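Side-chain contacts in Rho guanine nucleotide exchange factor 12 (Homo sapiens, PDB 1TXD), which acts as a guanine nucleotide exchange factor for the GTPase RhoA, its DH and PH domains forming the fragment described here: residues R41-K44 against V45-Q48; Q52-R56 against E57-S61; L278-D282 against I283-L287; I337-D341 against N342-I346. The protein carries 1 engineered substitution. All coordinates share one frame; numbering follows the deposited sequence.

Contact 1 (R41-K44 against V45-Q48); sequences RTLK and VLDQ
V45 leans back on the helical turn before it, its side chain packed against the backbone carbonyls of R41 and T42. Its CB sits 3.3 Å from T42 O, the acceptor of the next residue's N-H. From there CG2 points back toward the N-terminal end of the helix: swung to the N side of CB and opposite the carbonyl, it comes 3.5 Å from R41 O, the acceptor of V45's own N-H. CG1 takes the other branch, trans to the main-chain N (chi1 175°), and turns away from both oxygens.

Four successive i to i+4 backbone bonds join the two halves of this piece of helix 20-57. The straightest runs from D47 N to L43 O (2.9 Å, 169° at the hydrogen), whereas that from V45 N to R41 O is longer and more bent. Q48 closes the series by giving its N-H to K44 O, and its CB and CG crowd the same oxygen, CB at 3.1 Å. Beyond CG the Q48 chain folds back at chi2 (-58°), which brings the amide beside its neighbour: NE2 donates to D47 OD1 at 2.7 Å, in the plane of its own amide but from above the carboxylate. D47 OD2 is held separately by Q52 NE2, so both carboxylate oxygens have a donor. On the buried side L43 CD2 and L46 CD1 lie a loose 4.4 Å apart.

Those two leucines carry the helix into the core of the DH bundle: L43 rests on L76 and H79 of helix 72-90 and on Q170 of helix 169-186, and L46 on L72, L163 and I166.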
loop_
_atom_site.group_PDB
_atom_site.type_symbol
_atom_site.label_atom_id
_atom_site.label_comp_id
_atom_site.label_asym_id
_atom_site.label_seq_id
_atom_site.Cartn_x
_atom_site.Cartn_y
_atom_site.Cartn_z
ATOM N N ARG A 41 -14.684 16.224 -0.453
ATOM C CA ARG A 41 -15.726 16.078 -1.473
ATOM C C ARG A 41 -15.601 14.777 -2.257
ATOM O O ARG A 41 -16.592 14.196 -2.619
ATOM C CB ARG A 41 -15.696 17.267 -2.444
ATOM C CG ARG A 41 -17.078 17.745 -2.836
ATOM C CD ARG A 41 -17.084 18.963 -3.785
ATOM N NE ARG A 41 -17.226 20.190 -3.004
ATOM C CZ ARG A 41 -16.257 21.070 -2.714
ATOM N NH1 ARG A 41 -15.014 20.929 -3.157
ATOM N NH2 ARG A 41 -16.559 22.133 -1.987
ATOM N N THR A 42 -14.358 14.392 -2.548
ATOM C CA THR A 42 -13.980 13.166 -3.190
ATOM C C THR A 42 -14.381 11.967 -2.333
ATOM O O THR A 42 -14.976 10.958 -2.821
ATOM C CB THR A 42 -12.436 13.227 -3.376
ATOM O OG1 THR A 42 -12.144 14.205 -4.355
ATOM C CG2 THR A 42 -11.885 12.072 -4.026
ATOM N N LEU A 43 -14.108 12.097 -1.033
ATOM C CA LEU A 43 -14.398 11.019 -0.127
ATOM C C LEU A 43 -15.934 10.870 -0.006
ATOM O O LEU A 43 -16.433 9.732 0.082
ATOM C CB LEU A 43 -13.731 11.229 1.233
ATOM C CG LEU A 43 -12.211 11.017 1.302
ATOM C CD1 LEU A 43 -11.716 11.177 2.744
ATOM C CD2 LEU A 43 -11.776 9.708 0.762
ATOM N N LYS A 44 -16.663 11.955 -0.023
ATOM C CA LYS A 44 -18.148 11.857 -0.049
ATOM C C LYS A 44 -18.682 11.210 -1.351
ATOM O O LYS A 44 -19.739 10.589 -1.293
ATOM C CB LYS A 44 -18.820 13.182 0.186
ATOM C CG LYS A 44 -18.505 13.860 1.509
ATOM C CD LYS A 44 -19.516 15.012 1.780
ATOM C CE LYS A 44 -19.519 15.453 3.233
ATOM N NZ LYS A 44 -19.842 16.882 3.387
ATOM N N VAL A 45 -17.943 11.289 -2.473
ATOM C CA VAL A 45 -18.274 10.524 -3.687
ATOM C C VAL A 45 -18.117 9.026 -3.443
ATOM O O VAL A 45 -19.065 8.324 -3.697
ATOM C CB VAL A 45 -17.465 10.927 -4.980
ATOM C CG1 VAL A 45 -17.797 9.987 -6.199
ATOM C CG2 VAL A 45 -17.715 12.319 -5.358
ATOM N N LEU A 46 -16.935 8.519 -3.020
ATOM C CA LEU A 46 -16.822 7.117 -2.628
ATOM C C LEU A 46 -18.000 6.727 -1.770
ATOM O O LEU A 46 -18.629 5.671 -1.979
ATOM C CB LEU A 46 -15.612 6.832 -1.790
ATOM C CG LEU A 46 -14.370 6.665 -2.683
ATOM C CD1 LEU A 46 -13.250 6.426 -1.805
ATOM C CD2 LEU A 46 -14.638 5.439 -3.588
ATOM N N ASP A 47 -18.151 7.471 -0.717
ATOM C CA ASP A 47 -19.215 7.151 0.283
ATOM C C ASP A 47 -20.573 7.161 -0.327
ATOM O O ASP A 47 -21.370 6.246 -0.062
ATOM C CB ASP A 47 -19.130 8.062 1.538
ATOM C CG ASP A 47 -20.171 7.754 2.552
ATOM O OD1 ASP A 47 -21.032 8.634 2.746
ATOM O OD2 ASP A 47 -20.289 6.643 3.124
ATOM N N GLN A 48 -20.917 8.182 -1.073
ATOM C CA GLN A 48 -22.366 8.368 -1.370
ATOM C C GLN A 48 -22.758 7.598 -2.637
ATOM O O GLN A 48 -23.832 6.985 -2.699
ATOM C CB GLN A 48 -22.757 9.838 -1.487
ATOM C CG GLN A 48 -22.914 10.587 -0.127
ATOM C CD GLN A 48 -23.940 9.944 0.801
ATOM O OE1 GLN A 48 -25.144 9.962 0.512
ATOM N NE2 GLN A 48 -23.480 9.398 1.927
#

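Contact 2 (Q52-R56 against E57-S61); sequences QRVSR and EGILS
Apolar contact across the end of helix 20-57 is carried by V54, whose CG2 reaches L60 CD1 at 4.0 Å and I59 CB at 4.1 Å. The leucine runs roughly perpendicular to the valine, its CD1 lying near both valine methyls. The valine's chi1 of 84° tucks CG1 over the backbone and leaves CG2, trans to the main-chain N, to meet both residues beyond the turn. L65 of helix 62-69 packs on V54 and L60 alike, F69 on V54 and I68 on L60.

Backbone bonds weaken as the helix ends. E57 N gives a bond to R53 O (3.0 Å) and a weak one to V54 O; the bonds of G58 N to V54 O and S55 O are both weak. G58 then leaves helical geometry with positive phi (72°), a region of backbone space that glycine enters more readily than other residues. The arrangement is thus the C-terminal end of a long DH-domain helix and the short connection to helix 62-69, where S61 is the N-cap.

Water adds to the polar contacts: it donates to V54 O at a short 2.5 Å and accepts from L60 N at 3.1 Å, tying the last helical turn to the connecting loop.

Among the charged groups, R53 NH1 and E57 OE1 remain 5.4 Å apart, too far for a salt bridge. E57 instead lays CB and CG along R53 O, CB at 3.7 Å, and both residues pack on F148 of helix 143-154.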
loop_
_atom_site.group_PDB
_atom_site.type_symbol
_atom_site.label_atom_id
_atom_site.label_comp_id
_atom_site.label_asym_id
_atom_site.label_seq_id
_atom_site.Cartn_x
_atom_site.Cartn_y
_atom_site.Cartn_z
ATOM N N GLN A 52 -22.526 3.691 0.325
ATOM C CA GLN A 52 -23.900 3.775 0.909
ATOM C C GLN A 52 -24.900 3.020 0.017
ATOM O O GLN A 52 -25.620 2.169 0.494
ATOM C CB GLN A 52 -24.334 5.201 1.095
ATOM C CG GLN A 52 -23.677 6.035 2.254
ATOM C CD GLN A 52 -23.663 5.372 3.641
ATOM O OE1 GLN A 52 -24.733 4.901 4.137
ATOM N NE2 GLN A 52 -22.508 5.425 4.315
ATOM N N ARG A 53 -24.920 3.299 -1.279
ATOM C CA ARG A 53 -25.801 2.592 -2.233
ATOM C C ARG A 53 -25.676 1.051 -2.245
ATOM O O ARG A 53 -26.666 0.348 -2.143
ATOM C CB ARG A 53 -25.557 3.103 -3.658
ATOM C CG ARG A 53 -25.994 4.545 -3.894
ATOM C CD ARG A 53 -27.256 4.642 -4.741
ATOM N NE ARG A 53 -27.615 6.013 -5.060
ATOM C CZ ARG A 53 -28.674 6.356 -5.800
ATOM N NH1 ARG A 53 -29.477 5.417 -6.326
ATOM N NH2 ARG A 53 -28.921 7.651 -6.035
ATOM N N VAL A 54 -24.458 0.524 -2.376
ATOM C CA VAL A 54 -24.273 -0.906 -2.437
ATOM C C VAL A 54 -24.666 -1.585 -1.144
ATOM O O VAL A 54 -25.150 -2.698 -1.137
ATOM C CB VAL A 54 -22.792 -1.268 -2.766
ATOM C CG1 VAL A 54 -21.929 -1.277 -1.536
ATOM C CG2 VAL A 54 -22.731 -2.640 -3.395
ATOM N N SER A 55 -24.412 -0.917 -0.037
ATOM C CA SER A 55 -24.730 -1.450 1.259
ATOM C C SER A 55 -26.267 -1.522 1.326
ATOM O O SER A 55 -26.825 -2.537 1.717
ATOM C CB SER A 55 -24.096 -0.545 2.340
ATOM O OG SER A 55 -24.602 -0.863 3.619
ATOM N N ARG A 56 -26.944 -0.499 0.852
ATOM C CA ARG A 56 -28.419 -0.532 0.851
ATOM C C ARG A 56 -28.964 -1.623 -0.072
ATOM O O ARG A 56 -30.003 -2.180 0.205
ATOM C CB ARG A 56 -29.002 0.816 0.429
ATOM C CG ARG A 56 -29.022 1.874 1.543
ATOM C CD ARG A 56 -29.971 3.046 1.259
ATOM N NE ARG A 56 -29.868 3.558 -0.121
ATOM C CZ ARG A 56 -29.050 4.542 -0.538
ATOM N NH1 ARG A 56 -28.220 5.175 0.296
ATOM N NH2 ARG A 56 -29.070 4.889 -1.825
ATOM N N GLU A 57 -28.273 -1.929 -1.170
ATOM C CA GLU A 57 -28.806 -2.912 -2.120
ATOM C C GLU A 57 -28.555 -4.324 -1.593
ATOM O O GLU A 57 -29.211 -5.262 -1.986
ATOM C CB GLU A 57 -28.260 -2.674 -3.551
ATOM C CG GLU A 57 -29.132 -1.633 -4.288
ATOM C CD GLU A 57 -28.549 -1.042 -5.576
ATOM O OE1 GLU A 57 -28.906 0.114 -5.884
ATOM O OE2 GLU A 57 -27.746 -1.698 -6.291
ATOM N N GLY A 58 -27.606 -4.464 -0.675
ATOM C CA GLY A 58 -27.340 -5.761 -0.058
ATOM C C GLY A 58 -26.656 -6.765 -0.953
ATOM O O GLY A 58 -26.735 -7.948 -0.673
ATOM N N ILE A 59 -25.976 -6.275 -1.993
ATOM C CA ILE A 59 -25.273 -7.077 -2.989
ATOM C C ILE A 59 -24.034 -7.766 -2.417
ATOM O O ILE A 59 -23.700 -8.870 -2.863
ATOM C CB ILE A 59 -24.718 -6.142 -4.173
ATOM C CG1 ILE A 59 -25.789 -5.417 -4.937
ATOM C CG2 ILE A 59 -23.786 -6.910 -5.103
ATOM C CD1 ILE A 59 -27.018 -6.221 -5.179
ATOM N N LEU A 60 -23.302 -7.047 -1.553
ATOM C CA LEU A 60 -22.127 -7.567 -0.888
ATOM C C LEU A 60 -22.402 -8.089 0.513
ATOM O O LEU A 60 -23.309 -7.672 1.208
ATOM C CB LEU A 60 -21.010 -6.533 -0.818
ATOM C CG LEU A 60 -20.610 -5.913 -2.188
ATOM C CD1 LEU A 60 -19.722 -4.769 -1.933
ATOM C CD2 LEU A 60 -20.005 -6.925 -3.094
ATOM N N SER A 61 -21.608 -9.063 0.891
ATOM C CA SER A 61 -21.629 -9.642 2.246
ATOM C C SER A 61 -20.905 -8.719 3.216
ATOM O O SER A 61 -20.149 -7.849 2.763
ATOM C CB SER A 61 -20.959 -10.991 2.203
ATOM O OG SER A 61 -19.568 -10.849 2.088
HETATM O O HOH W 1 -24.335 -4.698 0.181
#

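Contact 3 (L278-D282 against I283-L287); sequences LLLED and ILVLL
I283 and L280 run alongside each other in the same direction at the turn of a beta hairpin, with L280 CD1 3.9 Å from I283 CG1 and equally near its CD1. The isoleucine's chi1 of 54° folds CG1 over its own main chain, which also brings it 3.5 Å from D282 OD1. Farther along the same face, L280 CD1 meets V285 CG2. There too L278 CD1 and L287 CD1 lie 3.5 Å apart, the two leucines meeting nearly at right angles. On the other face L284 CD1 touches L279 CB at 3.9 Å.

Backbone bonds set the pairing: L278 and V285 exchange two bonds, L279 and L284 form the next, non-hydrogen-bonded pair, and L280 N donates to I283 O (2.9 Å).

Further out, W360 of helix 354-374, the C-terminal helix of the PH domain, packs on L279 and L284, strand 257-266 flanks L278, and I283 rests on V316 and R255. Shortening I283 to an alanine is likely to leave L280 CD1 without its neighbour and open a gap beside V316. D282 OD1 forms a salt bridge with R255, whose chain also lies on L280, so the carboxylate's charge is probably balanced at the edge of the aliphatic cluster.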
loop_
_atom_site.group_PDB
_atom_site.type_symbol
_atom_site.label_atom_id
_atom_site.label_comp_id
_atom_site.label_asym_id
_atom_site.label_seq_id
_atom_site.Cartn_x
_atom_site.Cartn_y
_atom_site.Cartn_z
ATOM N N LEU A 278 9.676 -19.216 -5.153
ATOM C CA LEU A 278 9.382 -18.283 -4.094
ATOM C C LEU A 278 10.180 -18.600 -2.876
ATOM O O LEU A 278 10.017 -19.660 -2.288
ATOM C CB LEU A 278 7.904 -18.350 -3.715
ATOM C CG LEU A 278 6.835 -18.404 -4.813
ATOM C CD1 LEU A 278 5.502 -18.588 -4.128
ATOM C CD2 LEU A 278 6.827 -17.190 -5.750
ATOM N N LEU A 279 11.052 -17.673 -2.499
ATOM C CA LEU A 279 11.719 -17.710 -1.199
ATOM C C LEU A 279 10.833 -17.093 -0.112
ATOM O O LEU A 279 10.612 -15.881 -0.105
ATOM C CB LEU A 279 13.040 -16.944 -1.258
ATOM C CG LEU A 279 13.769 -16.737 0.068
ATOM C CD1 LEU A 279 13.905 -18.047 0.848
ATOM C CD2 LEU A 279 15.153 -16.145 -0.212
ATOM N N LEU A 280 10.354 -17.933 0.801
ATOM C CA LEU A 280 9.572 -17.506 1.960
ATOM C C LEU A 280 10.421 -17.553 3.225
ATOM O O LEU A 280 11.597 -17.906 3.173
ATOM C CB LEU A 280 8.335 -18.397 2.122
ATOM C CG LEU A 280 7.549 -18.680 0.844
ATOM C CD1 LEU A 280 6.263 -19.461 1.169
ATOM C CD2 LEU A 280 7.208 -17.394 0.109
ATOM N N GLU A 281 9.818 -17.208 4.364
ATOM C CA GLU A 281 10.544 -17.104 5.637
ATOM C C GLU A 281 11.350 -18.363 5.951
ATOM O O GLU A 281 12.496 -18.284 6.411
ATOM C CB GLU A 281 9.575 -16.838 6.801
ATOM C CG GLU A 281 9.610 -15.416 7.354
ATOM C CD GLU A 281 8.402 -15.084 8.222
ATOM O OE1 GLU A 281 7.797 -16.019 8.795
ATOM O OE2 GLU A 281 8.050 -13.886 8.334
ATOM N N ASP A 282 10.730 -19.515 5.705
ATOM C CA ASP A 282 11.227 -20.794 6.196
ATOM C C ASP A 282 11.282 -21.901 5.146
ATOM O O ASP A 282 11.768 -22.984 5.439
ATOM C CB ASP A 282 10.381 -21.244 7.398
ATOM C CG ASP A 282 8.963 -21.671 7.013
ATOM O OD1 ASP A 282 8.495 -21.351 5.898
ATOM O OD2 ASP A 282 8.236 -22.335 7.777
ATOM N N ILE A 283 10.777 -21.637 3.944
ATOM C CA ILE A 283 10.826 -22.599 2.846
ATOM C C ILE A 283 11.114 -21.920 1.517
ATOM O O ILE A 283 10.759 -20.765 1.304
ATOM C CB ILE A 283 9.500 -23.407 2.732
ATOM C CG1 ILE A 283 8.275 -22.478 2.633
ATOM C CG2 ILE A 283 9.358 -24.363 3.907
ATOM C CD1 ILE A 283 6.980 -23.189 2.252
ATOM N N LEU A 284 11.785 -22.643 0.634
ATOM C CA LEU A 284 11.860 -22.281 -0.762
ATOM C C LEU A 284 10.770 -23.112 -1.415
ATOM O O LEU A 284 10.549 -24.256 -1.024
ATOM C CB LEU A 284 13.237 -22.623 -1.317
ATOM C CG LEU A 284 13.674 -21.950 -2.609
ATOM C CD1 LEU A 284 14.144 -20.543 -2.339
ATOM C CD2 LEU A 284 14.799 -22.761 -3.257
ATOM N N VAL A 285 10.073 -22.532 -2.386
ATOM C CA VAL A 285 8.934 -23.190 -3.016
ATOM C C VAL A 285 9.135 -23.184 -4.508
ATOM O O VAL A 285 9.387 -22.147 -5.111
ATOM C CB VAL A 285 7.588 -22.493 -2.692
ATOM C CG1 VAL A 285 6.436 -23.206 -3.394
ATOM C CG2 VAL A 285 7.338 -22.457 -1.180
ATOM N N LEU A 286 8.988 -24.354 -5.109
ATOM C CA LEU A 286 9.260 -24.520 -6.516
ATOM C C LEU A 286 7.929 -24.726 -7.221
ATOM O O LEU A 286 7.211 -25.678 -6.922
ATOM C CB LEU A 286 10.210 -25.706 -6.728
ATOM C CG LEU A 286 11.534 -25.615 -5.950
ATOM C CD1 LEU A 286 12.397 -26.848 -6.212
ATOM C CD2 LEU A 286 12.316 -24.360 -6.296
ATOM N N LEU A 287 7.606 -23.812 -8.135
ATOM C CA LEU A 287 6.323 -23.814 -8.836
ATOM C C LEU A 287 6.526 -23.723 -10.346
ATOM O O LEU A 287 7.589 -23.305 -10.801
ATOM C CB LEU A 287 5.457 -22.645 -8.355
ATOM C CG LEU A 287 5.251 -22.491 -6.845
ATOM C CD1 LEU A 287 4.756 -21.097 -6.515
ATOM C CD2 LEU A 287 4.278 -23.528 -6.307
#

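Contact 4 (I337-D341 against N342-I346); sequences ISMSD and NGAQI
I337 opens the pairing with CG2, trans to its main-chain N, which lies 4.0 Å from A344 CB and 4.3 Å from I346 CG1. Its CA also makes a CA-H...O contact with Q345 O. S338 and Q345 follow as an antiparallel hydrogen-bonded pair, S338 N to Q345 O and Q345 N to S338 O, each 3.2 Å. S338 OG turns to T321, on the other side of strand 333-339.

M339 curls over the opposite strand. Bent at chi2 (-63°) and again at chi3, its chain sets SD 3.9 Å from A344 CB and places CE 3.4 Å from G343 O. S340 N donates to that same oxygen at 3.1 Å, closing the hairpin at its turn. D341 and N342 make the corner of the turn.

This is the exposed end of the beta hairpin formed by strands 333-339 and 344-350 of the PH domain. The polar atoms that bind across it belong to the backbone, while the side chains add slight apolar contact from I337, M339, A344 and I346: the pairing therefore rests on main-chain bonds more than on a packed core.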
loop_
_atom_site.group_PDB
_atom_site.type_symbol
_atom_site.label_atom_id
_atom_site.label_comp_id
_atom_site.label_asym_id
_atom_site.label_seq_id
_atom_site.Cartn_x
_atom_site.Cartn_y
_atom_site.Cartn_z
ATOM N N ILE A 337 20.904 -27.644 -1.590
ATOM C CA ILE A 337 21.195 -28.954 -1.083
ATOM C C ILE A 337 20.397 -29.168 0.181
ATOM O O ILE A 337 20.706 -28.567 1.207
ATOM C CB ILE A 337 22.717 -29.073 -0.785
ATOM C CG1 ILE A 337 23.555 -28.629 -2.000
ATOM C CG2 ILE A 337 23.065 -30.488 -0.388
ATOM C CD1 ILE A 337 25.041 -28.975 -1.879
ATOM N N SER A 338 19.388 -30.035 0.118
ATOM C CA SER A 338 18.568 -30.337 1.291
ATOM C C SER A 338 19.062 -31.574 2.037
ATOM O O SER A 338 19.300 -32.613 1.434
ATOM C CB SER A 338 17.090 -30.495 0.909
ATOM O OG SER A 338 16.269 -29.872 1.883
ATOM N N MET A 339 19.177 -31.444 3.358
ATOM C CA MET A 339 19.694 -32.483 4.243
ATOM C C MET A 339 18.594 -33.154 5.073
ATOM O O MET A 339 17.938 -32.498 5.885
ATOM C CB MET A 339 20.724 -31.863 5.198
ATOM C CG MET A 339 22.035 -31.450 4.526
ATOM S SD MET A 339 22.951 -32.857 3.821
ATOM C CE MET A 339 22.946 -34.041 5.217
ATOM N N SER A 340 18.391 -34.454 4.861
ATOM C CA SER A 340 17.561 -35.259 5.753
ATOM C C SER A 340 18.473 -36.154 6.582
ATOM O O SER A 340 19.698 -36.137 6.412
ATOM C CB SER A 340 16.529 -36.099 4.977
ATOM O OG SER A 340 16.944 -36.397 3.659
ATOM N N ASP A 341 17.874 -36.930 7.480
ATOM C CA ASP A 341 18.607 -37.930 8.257
ATOM C C ASP A 341 19.137 -39.084 7.387
ATOM O O ASP A 341 19.902 -39.920 7.871
ATOM C CB ASP A 341 17.728 -38.486 9.385
ATOM C CG ASP A 341 17.408 -37.447 10.448
ATOM O OD1 ASP A 341 17.720 -36.254 10.246
ATOM O OD2 ASP A 341 16.837 -37.733 11.520
ATOM N N ASN A 342 18.721 -39.130 6.118
ATOM C CA ASN A 342 19.260 -40.082 5.144
ATOM C C ASN A 342 20.563 -39.560 4.544
ATOM O O ASN A 342 21.635 -40.100 4.808
ATOM C CB ASN A 342 18.246 -40.364 4.020
ATOM C CG ASN A 342 17.468 -41.660 4.230
ATOM O OD1 ASN A 342 18.028 -42.693 4.621
ATOM N ND2 ASN A 342 16.169 -41.611 3.957
ATOM N N GLY A 343 20.453 -38.506 3.742
ATOM C CA GLY A 343 21.595 -37.911 3.079
ATOM C C GLY A 343 21.225 -36.571 2.465
ATOM O O GLY A 343 20.734 -35.675 3.162
ATOM N N ALA A 344 21.433 -36.438 1.157
ATOM C CA ALA A 344 21.203 -35.176 0.473
ATOM C C ALA A 344 20.544 -35.348 -0.894
ATOM O O ALA A 344 20.859 -36.271 -1.642
ATOM C CB ALA A 344 22.514 -34.414 0.326
ATOM N N GLN A 345 19.606 -34.454 -1.194
ATOM C CA GLN A 345 19.100 -34.275 -2.544
ATOM C C GLN A 345 19.719 -32.974 -3.034
ATOM O O GLN A 345 20.055 -32.109 -2.230
ATOM C CB GLN A 345 17.566 -34.210 -2.541
ATOM C CG GLN A 345 16.894 -35.288 -1.669
ATOM C CD GLN A 345 15.460 -35.597 -2.087
ATOM O OE1 GLN A 345 14.660 -34.678 -2.301
ATOM N NE2 GLN A 345 15.131 -36.885 -2.196
ATOM N N ILE A 346 19.905 -32.846 -4.341
ATOM C CA ILE A 346 20.503 -31.642 -4.914
ATOM C C ILE A 346 19.594 -31.089 -6.000
ATOM O O ILE A 346 19.184 -31.801 -6.916
ATOM C CB ILE A 346 21.929 -31.925 -5.491
ATOM C CG1 ILE A 346 22.917 -32.238 -4.362
ATOM C CG2 ILE A 346 22.442 -30.725 -6.307
ATOM C CD1 ILE A 346 24.134 -33.005 -4.810
#

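Overall arrangement
Along the chain the four contacts come in series, two in the DH domain and two in the PH domain. Contacts 1 and 2 share helix 20-57, with centres 16 Å apart, and touch directly through D47 and Q52; contact 2 lies where that helix ends. Contacts 3 and 4 are separate hairpins of the PH beta sandwich, centres 17 Å apart and nearest atoms about 8 Å apart; contact 3 is buried, contact 4 at the surface. Between domains the distances are large: the centres of contacts 1 and 4 are 58 Å apart, on opposite sides of the chain's centre. The first pair thus belongs to the helical DH domain, which carries the exchange activity in this family, the second to the PH domain of an elongated fragment.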